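Local coordinates for protein-glutamate methylesterase/protein-glutamine glutaminase (Thermotoga maritima, PDB 3SFT), which probably removes methyl groups from methylglutamate residues of chemoreceptors and deamidates specific glutamines during chemotaxis, this chain being its C-terminal catalytic domain, at residues L61-A66 with G75-P81; K8-S14 with K126-L132; V39-M43 with V108-V112; S15-S21 with L132-G136; G139-F144 with S169-Y175. All blocks are in the same frame, centred on the assembly; numbering follows the deposited sequence.

Contact 1 of 5, residues L61-A66 with G75-P81; sequences LTVKEA and GFVYIAP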
# COMPACT_ATOMS: atom_id res chain seq x y z
N LEU A 61 -4.85 -9.47 11.71
CA LEU A 61 -3.52 -9.49 11.11
C LEU A 61 -2.58 -8.74 12.04
O LEU A 61 -3.01 -7.87 12.80
CB LEU A 61 -3.54 -8.78 9.74
CG LEU A 61 -4.27 -9.44 8.57
CD1 LEU A 61 -4.44 -8.44 7.43
CD2 LEU A 61 -3.51 -10.68 8.09
N THR A 62 -1.30 -9.07 11.99
CA THR A 62 -0.32 -8.40 12.83
C THR A 62 0.18 -7.15 12.11
O THR A 62 0.80 -7.24 11.05
CB THR A 62 0.87 -9.31 13.17
OG1 THR A 62 0.39 -10.48 13.84
CG2 THR A 62 1.87 -8.59 14.07
N VAL A 63 -0.13 -5.98 12.67
CA VAL A 63 0.27 -4.72 12.08
C VAL A 63 1.47 -4.13 12.80
O VAL A 63 1.44 -3.92 14.02
CB VAL A 63 -0.88 -3.69 12.09
CG1 VAL A 63 -0.48 -2.44 11.33
CG2 VAL A 63 -2.15 -4.30 11.48
N LYS A 64 2.52 -3.83 12.04
CA LYS A 64 3.73 -3.27 12.61
C LYS A 64 4.41 -2.37 11.60
O LYS A 64 4.03 -2.33 10.43
CB LYS A 64 4.70 -4.40 13.01
CG LYS A 64 5.22 -5.22 11.82
CD LYS A 64 6.08 -6.40 12.27
CE LYS A 64 7.38 -5.95 12.91
NZ LYS A 64 8.23 -5.21 11.94
N GLU A 65 5.43 -1.67 12.06
CA GLU A 65 6.20 -0.78 11.22
C GLU A 65 7.20 -1.65 10.46
O GLU A 65 7.74 -2.61 11.01
CB GLU A 65 6.93 0.23 12.11
CG GLU A 65 7.28 1.54 11.44
CD GLU A 65 7.52 2.67 12.44
OE1 GLU A 65 7.00 3.78 12.21
OE2 GLU A 65 8.24 2.45 13.44
N ALA A 66 7.41 -1.35 9.17
CA ALA A 66 8.36 -2.12 8.37
C ALA A 66 9.77 -1.80 8.86
O ALA A 66 10.07 -0.65 9.17
CB ALA A 66 8.23 -1.77 6.90
N GLY A 75 0.23 -12.49 6.44
CA GLY A 75 -0.31 -12.42 7.78
C GLY A 75 0.12 -11.15 8.50
O GLY A 75 -0.25 -10.93 9.65
N PHE A 76 0.90 -10.31 7.83
CA PHE A 76 1.38 -9.05 8.39
C PHE A 76 0.99 -7.86 7.52
O PHE A 76 0.80 -7.98 6.31
CB PHE A 76 2.91 -9.05 8.51
CG PHE A 76 3.44 -9.98 9.56
CD1 PHE A 76 3.75 -9.51 10.83
CD2 PHE A 76 3.68 -11.33 9.27
CE1 PHE A 76 4.29 -10.35 11.81
CE2 PHE A 76 4.21 -12.19 10.24
CZ PHE A 76 4.52 -11.70 11.51
N VAL A 77 0.88 -6.70 8.17
CA VAL A 77 0.57 -5.44 7.51
C VAL A 77 1.70 -4.52 7.97
O VAL A 77 1.86 -4.27 9.17
CB VAL A 77 -0.81 -4.89 7.95
CG1 VAL A 77 -1.10 -3.55 7.27
CG2 VAL A 77 -1.90 -5.89 7.59
N TYR A 78 2.53 -4.10 7.02
CA TYR A 78 3.67 -3.25 7.33
C TYR A 78 3.45 -1.78 6.99
O TYR A 78 3.13 -1.44 5.86
CB TYR A 78 4.91 -3.76 6.59
CG TYR A 78 5.21 -5.23 6.79
CD1 TYR A 78 5.99 -5.66 7.86
CD2 TYR A 78 4.74 -6.19 5.89
CE1 TYR A 78 6.29 -7.01 8.04
CE2 TYR A 78 5.03 -7.54 6.06
CZ TYR A 78 5.81 -7.94 7.14
OH TYR A 78 6.10 -9.27 7.31
N ILE A 79 3.65 -0.91 7.99
CA ILE A 79 3.49 0.53 7.80
C ILE A 79 4.88 1.11 7.53
O ILE A 79 5.82 0.87 8.29
CB ILE A 79 2.92 1.21 9.08
CG1 ILE A 79 1.61 0.55 9.53
CG2 ILE A 79 2.73 2.69 8.85
CD1 ILE A 79 0.54 0.43 8.45
N ALA A 80 5.02 1.85 6.43
CA ALA A 80 6.31 2.45 6.09
C ALA A 80 6.72 3.51 7.13
O ALA A 80 5.92 4.37 7.47
CB ALA A 80 6.26 3.06 4.69
N PRO A 81 7.94 3.41 7.67
CA PRO A 81 8.42 4.37 8.67
C PRO A 81 8.82 5.69 8.00
O PRO A 81 9.07 5.73 6.79
CB PRO A 81 9.63 3.66 9.26
CG PRO A 81 10.18 2.92 8.09
CD PRO A 81 8.93 2.34 7.46

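Contact 2 of 5, residues K8-S14 with K126-L132; sequences KIVVIGS and KTIAVIL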
# COMPACT_ATOMS: atom_id res chain seq x y z
N LYS A 8 1.05 -13.32 -3.99
CA LYS A 8 0.82 -11.94 -4.37
C LYS A 8 1.23 -10.98 -3.26
O LYS A 8 1.71 -11.40 -2.21
CB LYS A 8 -0.66 -11.75 -4.70
CG LYS A 8 -1.18 -12.73 -5.73
CD LYS A 8 -2.57 -12.40 -6.21
CE LYS A 8 -3.02 -13.38 -7.29
NZ LYS A 8 -4.31 -12.98 -7.92
N ILE A 9 1.08 -9.69 -3.53
CA ILE A 9 1.39 -8.65 -2.56
C ILE A 9 0.41 -7.49 -2.76
O ILE A 9 -0.05 -7.22 -3.87
CB ILE A 9 2.84 -8.13 -2.71
CG1 ILE A 9 3.21 -7.29 -1.48
CG2 ILE A 9 3.00 -7.32 -4.00
CD1 ILE A 9 4.63 -6.76 -1.51
N VAL A 10 0.05 -6.85 -1.65
CA VAL A 10 -0.85 -5.72 -1.69
C VAL A 10 -0.09 -4.50 -1.18
O VAL A 10 0.47 -4.52 -0.09
CB VAL A 10 -2.10 -5.95 -0.83
CG1 VAL A 10 -3.04 -4.75 -0.91
CG2 VAL A 10 -2.82 -7.22 -1.27
N VAL A 11 -0.01 -3.47 -2.01
CA VAL A 11 0.67 -2.24 -1.64
C VAL A 11 -0.40 -1.15 -1.64
O VAL A 11 -1.06 -0.92 -2.66
CB VAL A 11 1.80 -1.89 -2.63
CG1 VAL A 11 2.46 -0.58 -2.24
CG2 VAL A 11 2.83 -3.02 -2.67
N ILE A 12 -0.59 -0.53 -0.48
CA ILE A 12 -1.58 0.51 -0.30
C ILE A 12 -0.93 1.87 -0.10
O ILE A 12 0.02 2.00 0.68
CB ILE A 12 -2.45 0.24 0.95
CG1 ILE A 12 -3.03 -1.18 0.90
CG2 ILE A 12 -3.55 1.29 1.06
CD1 ILE A 12 -4.02 -1.50 2.02
N GLY A 13 -1.45 2.87 -0.80
CA GLY A 13 -0.95 4.22 -0.69
C GLY A 13 -2.07 5.11 -0.20
O GLY A 13 -3.19 5.05 -0.71
N SER A 14 -1.78 5.95 0.79
CA SER A 14 -2.80 6.82 1.36
C SER A 14 -2.21 8.10 1.96
O SER A 14 -1.02 8.15 2.30
CB SER A 14 -3.56 6.07 2.45
OG SER A 14 -2.67 5.49 3.39
N LYS A 126 1.41 -10.44 -10.24
CA LYS A 126 0.86 -10.79 -8.93
C LYS A 126 0.82 -9.59 -7.97
O LYS A 126 0.57 -9.75 -6.77
CB LYS A 126 1.65 -11.95 -8.31
CG LYS A 126 1.63 -13.24 -9.13
CD LYS A 126 0.20 -13.67 -9.47
CE LYS A 126 0.18 -14.92 -10.33
NZ LYS A 126 0.69 -16.12 -9.60
N THR A 127 1.08 -8.40 -8.50
CA THR A 127 1.07 -7.17 -7.70
C THR A 127 -0.33 -6.57 -7.68
O THR A 127 -1.00 -6.48 -8.70
CB THR A 127 2.03 -6.10 -8.28
OG1 THR A 127 3.32 -6.69 -8.51
CG2 THR A 127 2.18 -4.93 -7.30
N ILE A 128 -0.77 -6.17 -6.49
CA ILE A 128 -2.06 -5.54 -6.32
C ILE A 128 -1.82 -4.18 -5.66
O ILE A 128 -1.22 -4.12 -4.58
CB ILE A 128 -3.00 -6.38 -5.41
CG1 ILE A 128 -3.34 -7.72 -6.07
CG2 ILE A 128 -4.29 -5.61 -5.14
CD1 ILE A 128 -4.22 -8.63 -5.21
N ALA A 129 -2.23 -3.11 -6.32
CA ALA A 129 -2.07 -1.75 -5.79
C ALA A 129 -3.41 -1.19 -5.35
O ALA A 129 -4.42 -1.39 -6.03
CB ALA A 129 -1.43 -0.83 -6.84
N VAL A 130 -3.42 -0.50 -4.22
CA VAL A 130 -4.63 0.11 -3.68
C VAL A 130 -4.32 1.57 -3.37
O VAL A 130 -3.51 1.86 -2.49
CB VAL A 130 -5.11 -0.60 -2.38
CG1 VAL A 130 -6.43 -0.00 -1.92
CG2 VAL A 130 -5.27 -2.09 -2.62
N ILE A 131 -4.94 2.48 -4.10
CA ILE A 131 -4.70 3.90 -3.89
C ILE A 131 -5.91 4.51 -3.21
O ILE A 131 -6.99 4.62 -3.79
CB ILE A 131 -4.39 4.62 -5.22
CG1 ILE A 131 -3.22 3.91 -5.92
CG2 ILE A 131 -4.06 6.08 -4.97
CD1 ILE A 131 -1.97 3.80 -5.07
N LEU A 132 -5.70 4.91 -1.96
CA LEU A 132 -6.75 5.49 -1.14
C LEU A 132 -6.77 7.01 -1.13
O LEU A 132 -5.92 7.67 -1.75
CB LEU A 132 -6.60 4.99 0.30
CG LEU A 132 -6.52 3.47 0.49
CD1 LEU A 132 -6.42 3.13 1.97
CD2 LEU A 132 -7.75 2.81 -0.14

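Contact 3 of 5, residues V39-M43 with V108-V112; sequences VVQHM and VRPAV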
# COMPACT_ATOMS: atom_id res chain seq x y z
N VAL A 39 1.71 -0.79 3.65
CA VAL A 39 0.99 0.48 3.66
C VAL A 39 1.94 1.67 3.73
O VAL A 39 2.76 1.75 4.63
CB VAL A 39 0.01 0.56 4.86
CG1 VAL A 39 -0.68 1.93 4.89
CG2 VAL A 39 -1.03 -0.55 4.77
N VAL A 40 1.82 2.56 2.75
CA VAL A 40 2.62 3.78 2.71
C VAL A 40 1.65 4.94 2.93
O VAL A 40 0.91 5.34 2.02
CB VAL A 40 3.35 3.97 1.36
CG1 VAL A 40 4.16 5.25 1.38
CG2 VAL A 40 4.27 2.78 1.07
N GLN A 41 1.62 5.44 4.16
CA GLN A 41 0.75 6.54 4.55
C GLN A 41 1.59 7.79 4.74
O GLN A 41 2.55 7.78 5.52
CB GLN A 41 0.04 6.17 5.86
CG GLN A 41 -0.62 7.32 6.63
CD GLN A 41 -1.85 7.89 5.95
OE1 GLN A 41 -2.71 7.15 5.49
NE2 GLN A 41 -1.95 9.21 5.92
N HIS A 42 1.24 8.86 4.03
CA HIS A 42 1.95 10.15 4.14
C HIS A 42 1.71 10.69 5.55
O HIS A 42 0.57 10.79 5.99
CB HIS A 42 1.42 11.18 3.14
CG HIS A 42 1.59 10.79 1.71
ND1 HIS A 42 1.21 11.61 0.67
CD2 HIS A 42 2.10 9.67 1.14
CE1 HIS A 42 1.47 11.01 -0.48
NE2 HIS A 42 2.01 9.84 -0.22
N MET A 43 2.78 11.03 6.24
CA MET A 43 2.66 11.55 7.59
C MET A 43 4.01 12.07 8.06
O MET A 43 5.05 11.55 7.66
CB MET A 43 2.19 10.42 8.52
CG MET A 43 1.13 10.86 9.53
SD MET A 43 -0.11 9.60 9.83
CE MET A 43 0.96 8.15 10.16
N VAL A 108 7.38 14.51 -0.56
CA VAL A 108 7.00 13.35 0.24
C VAL A 108 8.01 12.21 0.22
O VAL A 108 8.58 11.87 -0.82
CB VAL A 108 5.63 12.81 -0.26
CG1 VAL A 108 5.34 11.44 0.32
CG2 VAL A 108 4.52 13.79 0.12
N ARG A 109 8.19 11.61 1.40
CA ARG A 109 9.08 10.47 1.61
C ARG A 109 8.73 9.88 2.97
O ARG A 109 8.85 10.56 3.99
CB ARG A 109 10.56 10.90 1.58
CG ARG A 109 11.54 9.76 1.78
CD ARG A 109 12.99 10.23 1.70
NE ARG A 109 13.32 11.16 2.77
CZ ARG A 109 14.37 11.98 2.75
NH1 ARG A 109 15.19 11.98 1.71
NH2 ARG A 109 14.59 12.81 3.76
N PRO A 110 8.29 8.61 3.02
CA PRO A 110 8.11 7.70 1.88
C PRO A 110 6.99 8.08 0.90
O PRO A 110 5.99 8.68 1.29
CB PRO A 110 7.79 6.37 2.56
CG PRO A 110 7.03 6.82 3.78
CD PRO A 110 7.89 7.96 4.28
N ALA A 111 7.20 7.74 -0.36
CA ALA A 111 6.23 7.97 -1.43
C ALA A 111 5.80 6.58 -1.86
O ALA A 111 6.65 5.71 -2.05
CB ALA A 111 6.88 8.68 -2.60
N VAL A 112 4.50 6.35 -2.01
CA VAL A 112 4.04 5.03 -2.42
C VAL A 112 4.56 4.65 -3.83
O VAL A 112 4.70 3.47 -4.13
CB VAL A 112 2.50 4.87 -2.31
CG1 VAL A 112 1.78 5.51 -3.49
CG2 VAL A 112 2.13 3.39 -2.19

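Contact 4 of 5, residues S15-S21 with L132-G136; sequences STGGPRS and LTGMG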
# COMPACT_ATOMS: atom_id res chain seq x y z
N SER A 15 -3.05 9.11 2.10
CA SER A 15 -2.63 10.38 2.67
C SER A 15 -3.74 10.96 3.56
O SER A 15 -4.05 10.39 4.60
CB SER A 15 -2.22 11.36 1.57
OG SER A 15 -1.50 12.44 2.13
N THR A 16 -4.33 12.08 3.15
CA THR A 16 -5.39 12.73 3.91
C THR A 16 -6.57 11.79 4.14
O THR A 16 -7.14 11.25 3.19
CB THR A 16 -5.87 14.01 3.20
OG1 THR A 16 -4.74 14.82 2.85
CG2 THR A 16 -6.79 14.81 4.11
N GLY A 17 -6.93 11.59 5.40
CA GLY A 17 -8.03 10.69 5.73
C GLY A 17 -7.64 9.22 5.59
O GLY A 17 -8.49 8.33 5.72
N GLY A 18 -6.35 8.97 5.34
CA GLY A 18 -5.86 7.61 5.18
C GLY A 18 -6.28 6.65 6.29
O GLY A 18 -6.88 5.62 6.01
N PRO A 19 -5.96 6.97 7.56
CA PRO A 19 -6.31 6.13 8.71
C PRO A 19 -7.80 5.79 8.80
O PRO A 19 -8.16 4.67 9.16
CB PRO A 19 -5.84 6.98 9.89
CG PRO A 19 -4.60 7.63 9.33
CD PRO A 19 -5.07 8.07 7.97
N ARG A 20 -8.66 6.76 8.48
CA ARG A 20 -10.10 6.55 8.52
C ARG A 20 -10.54 5.48 7.51
O ARG A 20 -11.39 4.64 7.82
CB ARG A 20 -10.84 7.87 8.24
CG ARG A 20 -12.33 7.80 8.53
CD ARG A 20 -13.07 9.08 8.17
NE ARG A 20 -13.22 9.23 6.72
CZ ARG A 20 -14.37 9.49 6.11
NH1 ARG A 20 -15.49 9.65 6.79
NH2 ARG A 20 -14.39 9.61 4.79
N SER A 21 -9.97 5.50 6.31
CA SER A 21 -10.33 4.51 5.30
C SER A 21 -9.70 3.15 5.58
O SER A 21 -10.31 2.11 5.32
CB SER A 21 -9.97 4.99 3.90
OG SER A 21 -10.84 6.03 3.51
N LEU A 132 -5.70 4.91 -1.96
CA LEU A 132 -6.75 5.49 -1.14
C LEU A 132 -6.77 7.01 -1.13
O LEU A 132 -5.92 7.67 -1.75
CB LEU A 132 -6.60 4.99 0.30
CG LEU A 132 -6.52 3.47 0.49
CD1 LEU A 132 -6.42 3.13 1.97
CD2 LEU A 132 -7.75 2.81 -0.14
N THR A 133 -7.74 7.53 -0.39
CA THR A 133 -7.99 8.95 -0.16
C THR A 133 -6.69 9.71 0.09
O THR A 133 -5.76 9.18 0.71
CB THR A 133 -8.90 9.12 1.09
OG1 THR A 133 -9.03 10.50 1.43
CG2 THR A 133 -8.32 8.35 2.28
N GLY A 134 -6.64 10.96 -0.38
CA GLY A 134 -5.46 11.78 -0.18
C GLY A 134 -5.25 12.85 -1.24
O GLY A 134 -5.82 12.78 -2.33
N MET A 135 -4.45 13.85 -0.91
CA MET A 135 -4.14 14.93 -1.83
C MET A 135 -2.96 14.54 -2.71
O MET A 135 -2.14 13.72 -2.32
CB MET A 135 -3.75 16.21 -1.08
CG MET A 135 -4.89 17.03 -0.55
SD MET A 135 -4.34 18.60 0.18
CE MET A 135 -5.91 19.28 0.37
N GLY A 136 -2.88 15.16 -3.88
CA GLY A 136 -1.77 14.90 -4.77
C GLY A 136 -1.93 13.75 -5.74
O GLY A 136 -3.02 13.19 -5.91
O HOH W 1 -0.53 13.84 0.13

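Contact 5 of 5, residues G139-F144 with S169-Y175; sequences GTKGAF and SVIEEGY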
# COMPACT_ATOMS: atom_id res chain seq x y z
N GLY A 139 1.06 7.59 -6.23
CA GLY A 139 0.32 6.37 -6.50
C GLY A 139 -0.01 6.22 -7.98
O GLY A 139 -0.25 5.11 -8.46
N THR A 140 -0.01 7.34 -8.70
CA THR A 140 -0.31 7.34 -10.13
C THR A 140 0.80 6.68 -10.95
O THR A 140 0.55 5.74 -11.71
CB THR A 140 -0.59 8.76 -10.64
OG1 THR A 140 -1.78 9.25 -10.02
CG2 THR A 140 -0.78 8.76 -12.15
N LYS A 141 2.03 7.17 -10.80
CA LYS A 141 3.16 6.59 -11.53
C LYS A 141 3.36 5.15 -11.07
O LYS A 141 3.66 4.27 -11.87
CB LYS A 141 4.43 7.42 -11.35
CG LYS A 141 4.31 8.81 -11.96
CD LYS A 141 5.56 9.66 -11.72
CE LYS A 141 6.76 9.13 -12.50
NZ LYS A 141 7.95 10.01 -12.34
N GLY A 142 3.14 4.91 -9.78
CA GLY A 142 3.27 3.56 -9.25
C GLY A 142 2.22 2.65 -9.86
O GLY A 142 2.49 1.48 -10.13
N ALA A 143 1.02 3.19 -10.11
CA ALA A 143 -0.06 2.42 -10.71
C ALA A 143 0.31 2.08 -12.15
O ALA A 143 -0.02 1.01 -12.65
CB ALA A 143 -1.38 3.19 -10.65
N PHE A 144 1.00 3.01 -12.80
CA PHE A 144 1.45 2.81 -14.17
C PHE A 144 2.35 1.57 -14.22
O PHE A 144 2.14 0.69 -15.05
CB PHE A 144 2.23 4.04 -14.66
CG PHE A 144 3.18 3.74 -15.79
CD1 PHE A 144 2.70 3.45 -17.06
CD2 PHE A 144 4.55 3.66 -15.56
CE1 PHE A 144 3.57 3.09 -18.09
CE2 PHE A 144 5.43 3.30 -16.59
CZ PHE A 144 4.93 3.01 -17.85
N SER A 169 -6.61 10.79 -9.58
CA SER A 169 -5.48 10.89 -10.49
C SER A 169 -5.19 9.53 -11.13
O SER A 169 -4.86 9.45 -12.31
CB SER A 169 -4.24 11.41 -9.75
OG SER A 169 -3.12 11.40 -10.60
N VAL A 170 -5.32 8.46 -10.34
CA VAL A 170 -5.11 7.10 -10.83
C VAL A 170 -6.19 6.76 -11.86
O VAL A 170 -5.89 6.24 -12.93
CB VAL A 170 -5.16 6.06 -9.66
CG1 VAL A 170 -5.29 4.64 -10.21
CG2 VAL A 170 -3.91 6.18 -8.81
N ILE A 171 -7.44 7.08 -11.53
CA ILE A 171 -8.58 6.80 -12.41
C ILE A 171 -8.51 7.57 -13.73
O ILE A 171 -8.78 7.00 -14.80
CB ILE A 171 -9.93 7.13 -11.70
CG1 ILE A 171 -10.10 6.25 -10.47
CG2 ILE A 171 -11.11 6.95 -12.67
CD1 ILE A 171 -11.16 6.76 -9.51
N GLU A 172 -8.12 8.84 -13.67
CA GLU A 172 -8.02 9.67 -14.87
C GLU A 172 -7.00 9.19 -15.90
O GLU A 172 -7.10 9.52 -17.08
CB GLU A 172 -7.79 11.13 -14.51
CG GLU A 172 -9.02 11.79 -13.90
CD GLU A 172 -8.82 13.25 -13.53
OE1 GLU A 172 -7.66 13.71 -13.50
OE2 GLU A 172 -9.83 13.93 -13.26
N GLU A 173 -6.00 8.43 -15.45
CA GLU A 173 -5.00 7.89 -16.37
C GLU A 173 -5.49 6.58 -16.97
O GLU A 173 -4.91 6.08 -17.93
CB GLU A 173 -3.67 7.65 -15.65
CG GLU A 173 -2.94 8.90 -15.20
CD GLU A 173 -2.68 9.86 -16.34
OE1 GLU A 173 -2.11 9.44 -17.38
OE2 GLU A 173 -3.04 11.05 -16.20
N GLY A 174 -6.56 6.04 -16.40
CA GLY A 174 -7.13 4.79 -16.86
C GLY A 174 -6.46 3.58 -16.23
O GLY A 174 -6.61 2.46 -16.72
N TYR A 175 -5.76 3.80 -15.12
CA TYR A 175 -5.05 2.72 -14.43
C TYR A 175 -5.86 1.90 -13.44
O TYR A 175 -5.40 0.85 -12.98
CB TYR A 175 -3.80 3.25 -13.72
CG TYR A 175 -2.78 3.89 -14.64
CD1 TYR A 175 -2.61 3.43 -15.95
CD2 TYR A 175 -1.99 4.94 -14.20
CE1 TYR A 175 -1.67 4.02 -16.80
CE2 TYR A 175 -1.05 5.53 -15.04
CZ TYR A 175 -0.89 5.06 -16.33
OH TYR A 175 0.04 5.64 -17.16

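Contact 1 of 5, residues L61-A66 with G75-P81
Five backbone hydrogen bonds join residues 61-66 and 75-81 as parallel neighbours. Thr62 N gives to Gly75 O (3.2 Å), and Val77 N gives to Thr62 O (2.9 Å). Lys64 N gives to Val77 O (3.0 Å), and Ile79 N to Lys64 O, the shortest of the set at 2.8 Å. Ala66 N closes the ladder on Ile79 O (2.9 Å). Thr62 and Lys64 use both their N and O, as one strand of a parallel pair does. CA-H...O contacts lie between these bonds, for example Val63 CA to Val77 O at 3.3 Å. Polar side-chain ends make no hydrogen bond across the pair: Lys64 NZ bonds to Glu65 O (2.8 Å) and forms salt bridges with Glu67 and Glu70, and Glu65 OE1 bonds to Thr48. Val63, Val77, Glu65 and Ile79 share one face. There Val63 CG2 meets Val77 CB at 3.8 Å, and Leu61 CD1 reaches Val77 CG2 at 3.6 Å. On the other face the aliphatic part of Lys64 lies by both aromatic rings, with its CG 4.1 Å from Tyr78 CD1 and its CD 4.1 Å from Phe76 CD1. Pro81 CB touches Glu65 CG at 3.8 Å. Strand 62-65 is an edge strand of the parallel sheet within this chain. Its chemistry fits that place: the face of Val63 and Glu65 turns to helix 48-58, while the other carries Thr62 and Lys64.

Contact 2 of 5, residues K8-S14 with K126-L132
Ile128, Lys8 and Lys126 lose the most surface here. Ile128 is the most covered residue and bonds through both its N and its O. Its N donates to Ile9 O and its O accepts from Val11 N, both at 2.9 Å. Its side chain shares a face with Val10, where Ile128 CB lies 4.2 Å from Val10 CG2, and helix 185-192 covers it. Lys8 runs extended past the start of the neighbouring strand. Its CD is 4.2 Å from Ile128 CD1, its CE is 3.9 Å from Lys126 CD, and its NZ bonds to Leu192 O. Lys126 meets Lys8 with its side chain, and its O accepts from Ile9 N (3.3 Å). Further along, the same parallel ladder continues through Val130 to Leu132 N, which gives to Gly13 O (2.8 Å). Helix 112-123 packs on the face of Val11 and Ala129, so both faces are covered. Strands 9-14 and 127-131 are adjacent inside the seven-stranded parallel sheet, the core of the modified doubly wound alpha/beta fold of the CheB catalytic domain.

Contact 3 of 5, residues V39-M43 with V108-V112
Residues 39-41 end a strand, while residues 108-112 follow an irregular path. A cis peptide bond precedes Pro110, and Ala111 is the N-cap of the helix that starts at Val112. No hydrogen bond crosses between the segments. The closest CA atoms are those of Val40 and Val112, 5.5 Å apart. Val40 points at the loop: its CB meets Val112 CG2 at 3.8 Å, and its CG1 meets Pro110 CB at 4.0 Å. His42, a predicted active-site residue, receives Val108 over its ring face. Val108 CG1 lies 3.8 Å from the centroid of the His42 ring, almost on the ring normal, in a CH-pi contact. The loop thus packs against the imidazole, whose NE2 is bonded to Asp138, also predicted to be catalytic. Asp138 OD2 also accepts from Val112 N, so the helix start and the histidine share one carboxylate oxygen. Strand 37-41 lies between strands 76-79 and 9-14, and the loop leads into helix 112-123 beside the C-terminal end of that strand.

Contact 4 of 5, residues S15-S21 with L132-G136
Two direct hydrogen bonds join these loops. Ser15 N gives to Thr133 O at 3.0 Å, and Thr133 OG1 gives to Thr16 O at 2.7 Å. The Thr133 hydroxyl is also bonded to the backbone N atoms of Val162 and Val163. Thr133 N bonds to Glu156 OE1, and the other carboxylate oxygen of Glu156 pairs with Ser21 OG. Ser15 O has two donors: Gly18 N at 2.8 Å, closing a type II turn, and the side-chain NE2 of Gln41. Ser15 is the predicted active-site serine. It sits where strand 9-14 turns into helix 18-22, at the C-terminal end of the parallel sheet, where active sites of doubly wound alpha/beta proteins usually lie. Its OG is 2.6 Å from a water that gives a hydrogen bond to Met135 O (2.9 Å), which bridges the two loops. His42, also predicted to be catalytic, lies beside this hydroxyl. Gly17 is the N-cap of the helix, and its O accepts from Ser21 N at 3.2 Å. Packing fills the rest. Thr133 CG2 lies 3.4 Å from Gly17 O, and Gly134 CA is 3.7 Å from Ser15 CB. A side chain at Gly134 would clash with that CB.

Contact 5 of 5, residues G139-F144 with S169-Y175
The ring of Tyr175 lies over the backbone of Phe144, with Phe144 CA 3.9 Å from the Tyr175 ring centroid and close to the ring normal, a CH-pi contact. Tyr175 gets there through a Schellman motif that ends helix 166-172. Gly174 has positive phi; its N bonds to Ile171 O (2.9 Å), and Tyr175 N bonds to Val170 O (3.3 Å). After it the chain places the tyrosine against Thr140, Ala143 and Phe144 of helix 140-148. Ala143 fits beside it, its CB 3.9 Å from Tyr175 CB and 4.2 Å from Val170 CG1. The Tyr175 hydroxyl reaches the other ring, with its OH 3.4 Å from Phe144 CD1. Gly139 is the N-cap of helix 140-148 and follows Asp138, a predicted active-site residue. Asp113 OD1 accepts from the N atoms of Gly139 and Gly142 at the start of this helix. Val170 also packs on strand 152-156. Gly139 and Val170 both touch Ile131, so the two helices lie on the same side of the sheet. Thr140 is the most covered residue of the contact. Its CG2 touches Glu173 CG at 3.7 Å, and its OG1 accepts the one hydrogen bond between the segments, from Ser169 OG at 2.6 Å.

Contacts 1, 2 and 3 all reach the seven-stranded parallel sheet. Contact 1 pairs strands 62-65 and 76-79 at one side, contact 3 uses strand 37-41, next to 76-79, and contact 2 pairs the inner strands 9-14 and 127-131. Along the chain, contacts 1 and 3 fall between the two segments of contact 2. Contact 4 follows from contact 2, sharing Leu132. Contact 5 comes last; its centre is about 24 Å from that of contact 1, on the opposite side of the chain's centre. Contacts 3 and 4, with centres about 11 Å apart, bring His42 and Ser15 together. Asp138, between the segments of contacts 4 and 5, completes the predicted active site. The site draws on three separate parts of the sequence.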